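Side-chain contacts in FOG-3 protein (Caenorhabditis elegans, PDB 5TD6), which binds RNA as a multimer that specifies sperm fate in the nematode germ line, and may act as a transcriptional corepressor like other BTG/Tob proteins: residues Val9-Arg14 with Thr108-Gly113; Ala30-Tyr35 with Ala67-Glu72; Ser41-Val46 with Met54-Asn59; Ile89-Pro94 with Phe98-Glu103; Ile112-Val115 with Glu119-Gln122. The protein carries 2 engineered substitutions. All coordinates share one frame; numbering follows the deposited sequence.

Contact 1: Val9-Arg14 with Thr108-Gly113; sequences VNFVCR and TPIWIG
With CG swung directly opposite the backbone N (chi1 -180°), the ring of Phe-11 leaves helix 2-13 and faces Ile-110, whose extended second torsion (chi2 168°) carries CD1 out to meet it. The two side chains cross at about a right angle. CD1 of Ile-110 ends over the middle of the ring, 3.7 Å from the centroid of Phe-11 and only 12° off the ring normal, a CH-pi contact on the face. Further back along the isoleucine, CG1 touches the near rim at CD1 of Phe-11, 3.7 Å away, while the other branch, CG2, lies 4.0 Å from CB of Phe-11. The two branches thus divide the contact, CG1 and CD1 on the ring and CG2 by CB. Ile-110 stands where the chain turns a corner between strands 107-109 and 111-112: it and Trp-111 both face Val-97 in a classic beta bulge. At this bulge of the BTG/Tob domain Ile-110 packs between helix 2-13 and the antiparallel sheet, with Val-99 of the neighbouring strand also against Phe-11. Arg-14 adds a looser touch, its NH2 4.4 Å from CG2 of Ile-110 and near the guanidinium plane. That flat group lies over its own helix, with Asn-10 O and Phe-11 CA beneath one face. Arg-14 also packs on Ile-110 of the second subunit, and the indole of Trp-111 meets Phe-17 of the same subunit with the two rings steeply inclined.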
# COMPACT_ATOMS: atom_id res chain seq x y z
N VAL B 9 7.46 -1.97 3.67
CA VAL B 9 7.00 -3.11 4.47
C VAL B 9 5.81 -3.79 3.82
O VAL B 9 5.71 -5.02 3.77
CB VAL B 9 6.62 -2.69 5.89
CG1 VAL B 9 5.92 -3.84 6.61
CG2 VAL B 9 7.86 -2.25 6.66
N ASN B 10 4.90 -2.98 3.29
CA ASN B 10 3.69 -3.55 2.70
C ASN B 10 4.01 -4.24 1.38
O ASN B 10 3.43 -5.28 1.05
CB ASN B 10 2.61 -2.49 2.57
CG ASN B 10 1.98 -2.18 3.90
OD1 ASN B 10 2.29 -2.83 4.88
ND2 ASN B 10 1.08 -1.20 3.95
N PHE B 11 4.97 -3.69 0.64
CA PHE B 11 5.46 -4.37 -0.56
C PHE B 11 5.96 -5.79 -0.26
O PHE B 11 5.61 -6.75 -0.95
CB PHE B 11 6.60 -3.56 -1.21
CG PHE B 11 7.15 -4.21 -2.47
CD1 PHE B 11 6.53 -4.02 -3.69
CD2 PHE B 11 8.28 -5.00 -2.41
CE1 PHE B 11 7.03 -4.59 -4.84
CE2 PHE B 11 8.79 -5.58 -3.57
CZ PHE B 11 8.16 -5.38 -4.77
N VAL B 12 6.78 -5.91 0.77
CA VAL B 12 7.31 -7.21 1.17
C VAL B 12 6.21 -8.15 1.67
O VAL B 12 6.17 -9.33 1.31
CB VAL B 12 8.39 -7.05 2.26
CG1 VAL B 12 8.90 -8.42 2.72
CG2 VAL B 12 9.56 -6.20 1.73
N CYS B 13 5.31 -7.63 2.50
CA CYS B 13 4.23 -8.43 3.06
C CYS B 13 3.22 -8.90 2.01
O CYS B 13 2.54 -9.90 2.24
CB CYS B 13 3.50 -7.64 4.15
SG CYS B 13 4.53 -7.49 5.64
N ARG B 14 3.13 -8.22 0.87
CA ARG B 14 2.22 -8.69 -0.18
C ARG B 14 2.69 -10.03 -0.78
O ARG B 14 1.91 -10.71 -1.47
CB ARG B 14 2.04 -7.63 -1.29
CG ARG B 14 1.10 -6.47 -0.83
CD ARG B 14 0.64 -5.54 -1.99
NE ARG B 14 1.71 -4.73 -2.59
CZ ARG B 14 2.14 -3.55 -2.11
NH1 ARG B 14 1.62 -3.03 -1.00
NH2 ARG B 14 3.09 -2.89 -2.75
N THR B 108 11.40 0.14 -11.02
CA THR B 108 9.95 -0.07 -11.00
C THR B 108 9.41 0.56 -9.72
O THR B 108 9.86 0.24 -8.62
CB THR B 108 9.61 -1.55 -11.05
OG1 THR B 108 10.35 -2.15 -12.12
CG2 THR B 108 8.10 -1.75 -11.28
N PRO B 109 8.47 1.50 -9.86
CA PRO B 109 8.06 2.24 -8.67
C PRO B 109 7.18 1.41 -7.77
O PRO B 109 6.32 0.67 -8.23
CB PRO B 109 7.28 3.44 -9.24
CG PRO B 109 6.83 3.00 -10.59
CD PRO B 109 7.88 2.04 -11.10
N ILE B 110 7.43 1.53 -6.47
CA ILE B 110 6.57 0.96 -5.45
C ILE B 110 5.67 2.09 -4.90
O ILE B 110 4.45 1.93 -4.74
CB ILE B 110 7.37 0.33 -4.30
CG1 ILE B 110 8.16 -0.89 -4.80
CG2 ILE B 110 6.40 -0.02 -3.16
CD1 ILE B 110 9.22 -1.40 -3.78
N TRP B 111 6.28 3.23 -4.61
CA TRP B 111 5.54 4.42 -4.18
C TRP B 111 6.30 5.69 -4.53
O TRP B 111 7.54 5.74 -4.43
CB TRP B 111 5.24 4.37 -2.68
CG TRP B 111 4.45 5.59 -2.15
CD1 TRP B 111 3.09 5.77 -2.17
CD2 TRP B 111 4.99 6.77 -1.55
NE1 TRP B 111 2.76 6.98 -1.60
CE2 TRP B 111 3.91 7.62 -1.21
CE3 TRP B 111 6.30 7.20 -1.25
CZ2 TRP B 111 4.09 8.86 -0.60
CZ3 TRP B 111 6.47 8.44 -0.65
CH2 TRP B 111 5.38 9.25 -0.32
N ILE B 112 5.55 6.71 -4.95
CA ILE B 112 6.04 8.04 -5.27
C ILE B 112 5.10 9.05 -4.64
O ILE B 112 3.88 8.94 -4.77
CB ILE B 112 6.11 8.32 -6.80
CG1 ILE B 112 6.97 7.27 -7.53
CG2 ILE B 112 6.70 9.72 -7.08
CD1 ILE B 112 7.33 7.68 -8.97
N GLY B 113 5.67 10.02 -3.94
CA GLY B 113 4.84 11.03 -3.30
C GLY B 113 5.66 12.15 -2.70
O GLY B 113 6.87 12.27 -2.95

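Contact 2: Ala30-Tyr35 with Ala67-Glu72; sequences AELGNY and ASSAEE
Close packing between Ser-69 and the backbone of Glu-31 and Leu-32 brings helix 65-71 against helix 22-41, with the CA atoms of Glu-31 and Ser-69 only 5.4 Å apart. The small serine permits this: its OG sits 3.3 Å from CA of Leu-32 and also approaches CB and CD1 of that leucine. Although Leu-32 N is near, its angle is too poor for a bond, and the hydroxyl is instead hydrogen-bonded to Cys-65 O, one turn back in its own helix.

Toward the surface follows an aliphatic contact, CG of Glu-31 lying 3.6 Å from CB of Glu-72. The bend at chi2 of Glu-31 (-62°) then lays its OE1 against the methylenes CB and CG of Glu-72, 3.5 Å from CG. Cut back to an alanine, Glu-31 would probably leave these methylenes without their cover and free the Glu-72 side chain to turn.

Electrostatically the pair is probably unfavourable. The two OE1 atoms of Glu-31 and Glu-72 are 4.2 Å apart and the carboxylate planes are turned 48° from one another. Such proximity of like charges would tend to raise the affinity of one glutamate for a proton, though solvent at this exposed edge of the helix pair is likely to soften the effect.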
# COMPACT_ATOMS: atom_id res chain seq x y z
N ALA B 30 5.76 -5.18 11.51
CA ALA B 30 6.06 -4.19 12.54
C ALA B 30 7.56 -4.20 12.85
O ALA B 30 8.19 -3.15 12.91
CB ALA B 30 5.26 -4.46 13.79
N GLU B 31 8.12 -5.39 13.00
CA GLU B 31 9.55 -5.54 13.26
C GLU B 31 10.42 -5.04 12.12
O GLU B 31 11.44 -4.38 12.34
CB GLU B 31 9.88 -7.00 13.56
CG GLU B 31 9.47 -7.43 14.94
CD GLU B 31 10.20 -6.64 16.01
OE1 GLU B 31 11.45 -6.57 15.96
OE2 GLU B 31 9.52 -6.07 16.89
N LEU B 32 10.03 -5.37 10.89
CA LEU B 32 10.77 -4.91 9.73
C LEU B 32 10.73 -3.39 9.65
O LEU B 32 11.73 -2.74 9.34
CB LEU B 32 10.20 -5.53 8.46
CG LEU B 32 10.86 -5.10 7.16
CD1 LEU B 32 12.32 -5.55 7.15
CD2 LEU B 32 10.11 -5.72 5.99
N GLY B 33 9.56 -2.84 9.96
CA GLY B 33 9.36 -1.41 9.92
C GLY B 33 10.29 -0.73 10.91
O GLY B 33 10.94 0.26 10.59
N ASN B 34 10.37 -1.27 12.11
CA ASN B 34 11.26 -0.70 13.12
C ASN B 34 12.73 -0.76 12.68
O ASN B 34 13.43 0.24 12.78
CB ASN B 34 11.07 -1.40 14.46
CG ASN B 34 9.68 -1.17 15.04
OD1 ASN B 34 8.98 -0.23 14.64
ND2 ASN B 34 9.27 -2.03 15.97
N TYR B 35 13.19 -1.92 12.20
CA TYR B 35 14.56 -2.04 11.71
C TYR B 35 14.84 -1.00 10.64
O TYR B 35 15.90 -0.39 10.61
CB TYR B 35 14.86 -3.43 11.12
CG TYR B 35 16.14 -3.45 10.28
CD1 TYR B 35 17.38 -3.69 10.87
CD2 TYR B 35 16.11 -3.22 8.90
CE1 TYR B 35 18.55 -3.70 10.12
CE2 TYR B 35 17.28 -3.22 8.14
CZ TYR B 35 18.49 -3.47 8.76
OH TYR B 35 19.65 -3.48 8.00
N ALA B 67 15.30 -12.12 7.75
CA ALA B 67 15.37 -13.29 8.64
C ALA B 67 15.22 -12.90 10.11
O ALA B 67 14.51 -13.56 10.87
CB ALA B 67 16.68 -14.04 8.44
N SER B 68 15.88 -11.83 10.50
CA SER B 68 15.81 -11.41 11.89
C SER B 68 14.42 -10.85 12.22
O SER B 68 13.95 -11.01 13.33
CB SER B 68 16.90 -10.38 12.19
OG SER B 68 16.63 -9.18 11.51
N SER B 69 13.75 -10.22 11.26
CA SER B 69 12.37 -9.79 11.50
C SER B 69 11.43 -10.98 11.66
O SER B 69 10.50 -10.93 12.46
CB SER B 69 11.87 -8.89 10.37
OG SER B 69 12.53 -7.64 10.41
N ALA B 70 11.69 -12.04 10.88
CA ALA B 70 10.94 -13.28 10.99
C ALA B 70 11.09 -13.89 12.39
O ALA B 70 10.10 -14.17 13.08
CB ALA B 70 11.40 -14.27 9.93
N GLU B 71 12.34 -14.08 12.80
CA GLU B 71 12.68 -14.58 14.13
C GLU B 71 11.91 -13.83 15.22
O GLU B 71 11.29 -14.45 16.08
CB GLU B 71 14.20 -14.44 14.36
CG GLU B 71 14.72 -15.07 15.64
CD GLU B 71 15.90 -14.31 16.21
OE1 GLU B 71 17.05 -14.73 15.98
OE2 GLU B 71 15.68 -13.28 16.89
N GLU B 72 11.93 -12.50 15.15
CA GLU B 72 11.27 -11.67 16.16
C GLU B 72 9.75 -11.87 16.20
O GLU B 72 9.09 -11.43 17.13
CB GLU B 72 11.58 -10.18 15.92
CG GLU B 72 12.93 -9.71 16.45
CD GLU B 72 13.09 -9.94 17.94
OE1 GLU B 72 12.15 -9.63 18.71
OE2 GLU B 72 14.16 -10.45 18.34

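Contact 3: Ser41-Val46 with Met54-Asn59; sequences SSTWDV and MKRMIN
Thr-43 and Trp-44 receive the side chain of Arg-56 from two directions. NH1 of Arg-56 donates to OG1 of Thr-43 at 3.1 Å, a bent bond (142° at the hydrogen) whose acceptor is tilted from the guanidinium plane. The hydroxyl can accept it because chi1 of Thr-43 (55°) holds OG1 between the backbone N and the carbonyl carbon. Beside it, Trp-44 crosses the arginine at about a right angle: CE3 meets CD of Arg-56 at 3.7 Å, with that methylene near the indole plane, and CZ3 lies over one face of the guanidinium. The two planes are 65° apart, so this is a crossing and not a stack.

A water extends the link, accepting from Asp-45 N at 3.1 Å and, weakly, from NH1 of Arg-56. Lys-55 merely brushes the site, its CD 4.5 Å from CG2 of Thr-43.

Further out, the buried guanidinium is ringed by acceptors. NH2 bonds to Asn-93 OD1, NE to Ala-92 O and NH1 also to Asn-51 O, which together hold the rotation of the group and would probably spread its charge. Pro-94 packs on both Trp-44 and Arg-56. Through this buried arginine the short helix 53-56 ties the loop that follows helix 22-41 to the end of strand 89-93, within the helix-and-sheet fold of the BTG/Tob domain.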
# COMPACT_ATOMS: atom_id res chain seq x y z
N SER B 41 17.36 6.26 9.26
CA SER B 41 17.31 7.55 9.95
C SER B 41 18.57 8.41 9.79
O SER B 41 18.48 9.61 9.62
CB SER B 41 17.04 7.35 11.44
OG SER B 41 15.65 7.26 11.68
N SER B 42 19.75 7.80 9.83
CA SER B 42 20.96 8.62 9.81
C SER B 42 21.27 9.25 8.44
O SER B 42 22.04 10.20 8.38
CB SER B 42 22.15 7.80 10.30
OG SER B 42 22.23 6.59 9.59
N THR B 43 20.69 8.74 7.36
CA THR B 43 20.99 9.32 6.05
C THR B 43 19.78 10.01 5.39
O THR B 43 19.92 10.62 4.33
CB THR B 43 21.53 8.27 5.07
OG1 THR B 43 20.63 7.16 4.99
CG2 THR B 43 22.90 7.78 5.55
N TRP B 44 18.62 9.92 6.03
CA TRP B 44 17.38 10.47 5.46
C TRP B 44 17.43 12.00 5.37
O TRP B 44 17.47 12.69 6.39
CB TRP B 44 16.18 10.04 6.30
CG TRP B 44 14.89 9.98 5.55
CD1 TRP B 44 13.89 10.92 5.55
CD2 TRP B 44 14.43 8.92 4.70
NE1 TRP B 44 12.85 10.51 4.75
CE2 TRP B 44 13.15 9.28 4.23
CE3 TRP B 44 14.96 7.69 4.31
CZ2 TRP B 44 12.42 8.47 3.36
CZ3 TRP B 44 14.22 6.87 3.44
CH2 TRP B 44 12.97 7.27 2.99
N ASP B 45 17.44 12.51 4.15
CA ASP B 45 17.45 13.96 3.92
C ASP B 45 16.40 14.31 2.86
O ASP B 45 16.62 14.10 1.67
CB ASP B 45 18.86 14.41 3.51
CG ASP B 45 18.94 15.90 3.14
OD1 ASP B 45 17.93 16.64 3.21
OD2 ASP B 45 20.06 16.33 2.80
N VAL B 46 15.27 14.85 3.29
CA VAL B 46 14.16 15.07 2.37
C VAL B 46 14.51 16.06 1.28
O VAL B 46 13.91 16.03 0.21
CB VAL B 46 12.88 15.54 3.10
CG1 VAL B 46 12.38 14.45 4.03
CG2 VAL B 46 13.14 16.83 3.89
N MET B 54 22.35 4.39 -1.54
CA MET B 54 23.03 3.11 -1.58
C MET B 54 23.09 2.48 -0.19
O MET B 54 22.89 1.28 -0.05
CB MET B 54 24.43 3.27 -2.15
CG MET B 54 24.43 3.67 -3.62
SD MET B 54 23.52 2.46 -4.61
CE MET B 54 24.50 1.00 -4.29
N LYS B 55 23.36 3.29 0.82
CA LYS B 55 23.42 2.77 2.18
C LYS B 55 22.10 2.19 2.64
O LYS B 55 22.07 1.33 3.52
CB LYS B 55 23.86 3.86 3.17
CG LYS B 55 24.97 3.38 4.10
CD LYS B 55 24.68 3.66 5.58
CE LYS B 55 25.68 2.93 6.47
NZ LYS B 55 25.17 2.66 7.84
N ARG B 56 21.00 2.65 2.05
CA ARG B 56 19.67 2.26 2.51
C ARG B 56 19.12 1.05 1.79
O ARG B 56 18.25 0.35 2.32
CB ARG B 56 18.70 3.44 2.37
CG ARG B 56 18.93 4.52 3.43
CD ARG B 56 17.82 5.59 3.42
NE ARG B 56 17.65 6.19 2.10
CZ ARG B 56 18.13 7.37 1.76
NH1 ARG B 56 18.82 8.09 2.64
NH2 ARG B 56 17.91 7.85 0.54
N MET B 57 19.62 0.79 0.59
CA MET B 57 19.08 -0.28 -0.24
C MET B 57 19.13 -1.62 0.49
O MET B 57 20.04 -1.89 1.27
CB MET B 57 19.85 -0.38 -1.56
CG MET B 57 21.16 -1.14 -1.48
SD MET B 57 22.04 -1.14 -3.05
CE MET B 57 22.58 -2.85 -3.13
N ILE B 58 18.12 -2.44 0.25
CA ILE B 58 18.12 -3.77 0.84
C ILE B 58 17.94 -4.82 -0.24
O ILE B 58 17.46 -4.54 -1.33
CB ILE B 58 17.03 -3.96 1.92
CG1 ILE B 58 15.63 -3.78 1.32
CG2 ILE B 58 17.26 -3.01 3.10
CD1 ILE B 58 14.53 -3.82 2.36
N ASN B 59 18.39 -6.03 0.08
CA ASN B 59 18.39 -7.18 -0.82
C ASN B 59 17.62 -8.33 -0.17
O ASN B 59 17.95 -8.75 0.94
CB ASN B 59 19.84 -7.58 -1.13
CG ASN B 59 19.95 -8.71 -2.15
OD1 ASN B 59 19.41 -9.80 -1.98
ND2 ASN B 59 20.69 -8.43 -3.23
O HOH W 1 18.05 11.19 1.42

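Contact 4: Ile89-Pro94 with Phe98-Glu103; sequences IIFANP and FVRLSE
Phe-91 and Phe-98 form a reciprocal pair of backbone bonds: Phe-91 N to Phe-98 O at 2.8 Å, almost straight (176° at the hydrogen), and Phe-98 N to Phe-91 O at 3.0 Å. With Arg-100 N bonded to Ile-89 O at 3.1 Å, they zip strands 89-93 and 96-100 into an antiparallel beta hairpin of the domain's sheet. Phe-91 with Phe-98 is its hydrogen-bonded pair and Ile-90 with Val-99 the adjacent non-hydrogen-bonded one.

Arg-100 reaches across to Phe-91 on the neighbouring strand. Bent at chi3, it sets CZ 4.5 Å from the centroid of the Phe-91 ring, over the face, as a cation-pi contact. Its NH2 is anchored by salt bridges to Glu-107 and Glu-53, which hold the guanidinium in that place. Beside it, the rings of Phe-91 and Phe-98 are near parallel (5° between planes) but slid apart, their centroids 5.0 Å distant, so they barely overlap. Over one face of the Phe-98 ring lies CB of Phe-91, 3.6 Å from the ring centroid; chi1 of Phe-98 (60°) folds the ring back over its partner strand to receive it. Were Phe-91 a leucine, the guanidinium of Arg-100 would be likely to lose its aromatic bed, and a gap to open beside the Phe-98 ring.

On the other face of the sheet, Ile-90 and Val-99 lie side by side, loosely, under helix 2-13. At the far end of the phenylalanine pair, ND2 of Asn-93, bonded to Glu-53 OE2, lies in the plane of the Phe-98 ring, 3.8 Å from its CE1.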
# COMPACT_ATOMS: atom_id res chain seq x y z
N ILE B 89 16.49 -6.15 -5.24
CA ILE B 89 17.05 -5.00 -4.54
C ILE B 89 15.99 -3.91 -4.45
O ILE B 89 15.41 -3.53 -5.47
CB ILE B 89 18.32 -4.47 -5.24
CG1 ILE B 89 19.38 -5.57 -5.36
CG2 ILE B 89 18.90 -3.29 -4.48
CD1 ILE B 89 20.33 -5.36 -6.51
N ILE B 90 15.71 -3.46 -3.24
CA ILE B 90 14.65 -2.48 -2.96
C ILE B 90 15.25 -1.23 -2.35
O ILE B 90 16.08 -1.30 -1.44
CB ILE B 90 13.59 -3.07 -2.01
CG1 ILE B 90 13.13 -4.43 -2.52
CG2 ILE B 90 12.38 -2.12 -1.88
CD1 ILE B 90 12.18 -5.15 -1.57
N PHE B 91 14.85 -0.08 -2.88
CA PHE B 91 15.36 1.22 -2.43
C PHE B 91 14.22 2.00 -1.80
O PHE B 91 13.08 1.94 -2.26
CB PHE B 91 15.93 2.04 -3.60
CG PHE B 91 17.16 1.43 -4.25
CD1 PHE B 91 17.04 0.38 -5.14
CD2 PHE B 91 18.41 1.94 -3.98
CE1 PHE B 91 18.17 -0.17 -5.74
CE2 PHE B 91 19.55 1.39 -4.58
CZ PHE B 91 19.42 0.34 -5.46
N ALA B 92 14.54 2.74 -0.74
CA ALA B 92 13.60 3.67 -0.14
C ALA B 92 14.32 5.00 0.08
O ALA B 92 15.28 5.08 0.84
CB ALA B 92 13.06 3.12 1.17
N ASN B 93 13.85 6.01 -0.65
CA ASN B 93 14.31 7.39 -0.54
C ASN B 93 13.14 8.30 -0.16
O ASN B 93 11.98 7.94 -0.37
CB ASN B 93 14.89 7.86 -1.87
CG ASN B 93 16.14 7.10 -2.29
OD1 ASN B 93 16.86 6.55 -1.46
ND2 ASN B 93 16.41 7.10 -3.60
N PRO B 94 13.44 9.50 0.36
CA PRO B 94 12.36 10.49 0.53
C PRO B 94 11.53 10.63 -0.76
O PRO B 94 12.08 10.90 -1.82
CB PRO B 94 13.12 11.78 0.86
CG PRO B 94 14.37 11.29 1.57
CD PRO B 94 14.74 10.00 0.87
N PHE B 98 11.17 2.03 -4.51
CA PHE B 98 11.20 1.38 -5.81
C PHE B 98 12.11 0.17 -5.81
O PHE B 98 12.91 -0.01 -4.91
CB PHE B 98 11.65 2.37 -6.88
CG PHE B 98 13.04 2.95 -6.66
CD1 PHE B 98 13.22 4.09 -5.89
CD2 PHE B 98 14.15 2.39 -7.28
CE1 PHE B 98 14.50 4.62 -5.71
CE2 PHE B 98 15.42 2.92 -7.12
CZ PHE B 98 15.60 4.04 -6.33
N VAL B 99 11.94 -0.66 -6.84
CA VAL B 99 12.79 -1.82 -7.10
C VAL B 99 13.78 -1.47 -8.20
O VAL B 99 13.41 -0.82 -9.18
CB VAL B 99 11.96 -3.05 -7.53
CG1 VAL B 99 12.86 -4.19 -8.01
CG2 VAL B 99 11.06 -3.50 -6.39
N ARG B 100 15.03 -1.88 -8.06
CA ARG B 100 16.00 -1.75 -9.15
C ARG B 100 16.93 -2.95 -9.15
O ARG B 100 17.53 -3.25 -8.13
CB ARG B 100 16.80 -0.46 -9.01
CG ARG B 100 17.72 -0.17 -10.16
CD ARG B 100 18.87 0.71 -9.71
NE ARG B 100 18.48 2.10 -9.49
CZ ARG B 100 19.17 2.95 -8.74
NH1 ARG B 100 20.28 2.54 -8.12
NH2 ARG B 100 18.75 4.20 -8.59
N LEU B 101 17.03 -3.63 -10.29
CA LEU B 101 17.83 -4.86 -10.36
C LEU B 101 19.33 -4.59 -10.52
O LEU B 101 20.16 -5.49 -10.36
CB LEU B 101 17.34 -5.75 -11.51
CG LEU B 101 15.91 -6.29 -11.41
CD1 LEU B 101 15.34 -6.52 -12.80
CD2 LEU B 101 15.86 -7.57 -10.59
N SER B 102 19.68 -3.34 -10.84
CA SER B 102 21.07 -2.94 -11.01
C SER B 102 21.17 -1.44 -11.18
O SER B 102 20.29 -0.83 -11.79
CB SER B 102 21.70 -3.65 -12.21
OG SER B 102 20.97 -3.38 -13.40
N GLU B 103 22.25 -0.85 -10.67
CA GLU B 103 22.49 0.60 -10.73
C GLU B 103 22.09 1.26 -12.06
O GLU B 103 21.59 2.38 -12.08
CB GLU B 103 23.97 0.88 -10.44
CG GLU B 103 24.35 2.35 -10.53
CD GLU B 103 25.53 2.70 -9.64
OE1 GLU B 103 26.69 2.51 -10.08
OE2 GLU B 103 25.31 3.18 -8.51

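Contact 5: Ile112-Val115 with Glu119-Gln122; sequences IGDV and ENYQ
Asp-114 meets Asn-120 across a surface loop, and its side chain can be traced outward. CB, the first atom, is 3.9 Å from ND2 of Asn-120, pointing toward the 119-122 segment. With CG turned opposite the backbone N (chi1 -170°), the carboxylate carbon comes to 3.7 Å from the same ND2, and there the two oxygens part company. OD2 reaches on to the 119-122 segment and accepts a weak hydrogen bond from ND2 of Asn-120 at 3.2 Å, with 156° at the hydrogen. OD1 stays with its own chain and accepts from the backbone N of Asn-116, closing an Asx turn that is the firmer of the carboxylate's attachments.

From the other side, Asn-120 presents its amide nitrogen to the carboxylate. The two side chains cross at about a right angle, and the amide plane is turned 73° from that of the carboxylate, so the two flat groups do not lie together, and ND2 alone approaches OD2.

Both segments belong to the loop between strand 111-112 and helix 126-135. Gly-113 is tied to Gly-95 by backbone hydrogen bonding, and Asp-114 packs on Arg-22 of the second subunit. One long, exposed hydrogen bond buries little surface, so it is unlikely to fix the loop strongly; water could probably take the place of either partner in this weak amide-carboxylate bond with little cost.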
# COMPACT_ATOMS: atom_id res chain seq x y z
N ILE B 112 5.55 6.71 -4.95
CA ILE B 112 6.04 8.04 -5.27
C ILE B 112 5.10 9.05 -4.64
O ILE B 112 3.88 8.94 -4.77
CB ILE B 112 6.11 8.32 -6.80
CG1 ILE B 112 6.97 7.27 -7.53
CG2 ILE B 112 6.70 9.72 -7.08
CD1 ILE B 112 7.33 7.68 -8.97
N GLY B 113 5.67 10.02 -3.94
CA GLY B 113 4.84 11.03 -3.30
C GLY B 113 5.66 12.15 -2.70
O GLY B 113 6.87 12.27 -2.95
N ASP B 114 4.98 12.97 -1.91
CA ASP B 114 5.54 14.16 -1.27
C ASP B 114 6.62 13.70 -0.29
O ASP B 114 6.39 12.77 0.47
CB ASP B 114 4.39 14.93 -0.58
CG ASP B 114 4.77 16.33 -0.08
OD1 ASP B 114 5.91 16.57 0.36
OD2 ASP B 114 3.88 17.20 -0.10
N VAL B 115 7.81 14.32 -0.33
CA VAL B 115 8.87 13.96 0.63
C VAL B 115 8.42 14.25 2.06
O VAL B 115 9.02 13.76 3.01
CB VAL B 115 10.21 14.71 0.36
CG1 VAL B 115 10.79 14.31 -0.99
CG2 VAL B 115 10.01 16.24 0.45
N GLU B 119 3.81 14.45 7.29
CA GLU B 119 3.24 15.61 7.96
C GLU B 119 1.95 16.06 7.31
O GLU B 119 1.34 17.04 7.73
CB GLU B 119 4.24 16.75 7.96
CG GLU B 119 5.47 16.46 8.80
CD GLU B 119 6.52 17.54 8.67
OE1 GLU B 119 6.72 18.03 7.53
OE2 GLU B 119 7.14 17.89 9.70
N ASN B 120 1.53 15.34 6.28
CA ASN B 120 0.36 15.77 5.53
C ASN B 120 -0.90 15.14 6.06
O ASN B 120 -0.85 14.13 6.75
CB ASN B 120 0.52 15.46 4.04
CG ASN B 120 1.50 16.39 3.36
OD1 ASN B 120 1.88 17.42 3.92
ND2 ASN B 120 1.91 16.02 2.17
N TYR B 121 -2.03 15.74 5.73
CA TYR B 121 -3.29 15.31 6.31
C TYR B 121 -4.23 14.89 5.20
O TYR B 121 -4.29 15.51 4.12
CB TYR B 121 -3.87 16.44 7.19
CG TYR B 121 -3.17 16.59 8.54
CD1 TYR B 121 -3.61 15.88 9.65
CD2 TYR B 121 -2.07 17.42 8.70
CE1 TYR B 121 -2.98 15.98 10.87
CE2 TYR B 121 -1.43 17.55 9.93
CZ TYR B 121 -1.89 16.82 11.01
OH TYR B 121 -1.28 16.91 12.24
N GLN B 122 -4.95 13.81 5.45
CA GLN B 122 -5.96 13.29 4.55
C GLN B 122 -7.38 13.76 4.92
O GLN B 122 -7.82 13.60 6.06
CB GLN B 122 -5.87 11.76 4.56
CG GLN B 122 -7.03 11.02 3.99
CD GLN B 122 -6.93 9.54 4.33
OE1 GLN B 122 -5.90 9.07 4.84
NE2 GLN B 122 -8.00 8.80 4.07

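Contacts 1, 3 and 4 gather round one antiparallel sheet, with contact 4 about 10 Å, centre to centre, from each of the other two. Ile-110 CD1 of contact 1 packs on Ile-90 CG2 of contact 4 at 3.8 Å. Contact 3 joins the same strand at two places, at Ile-90, whose N lies 2.8 Å from Ile-58 O, and at Asn-93, whose C is 3.3 Å from Trp-44 CH2. Contact 2 lies in the helical layer, about 17 Å from contact 1 between centres, and touches it where Val-9 packs on Gly-33. Contact 5, about 25 Å from contact 2 between centres, continues the chain from contact 1; both touch the second subunit of the assembly.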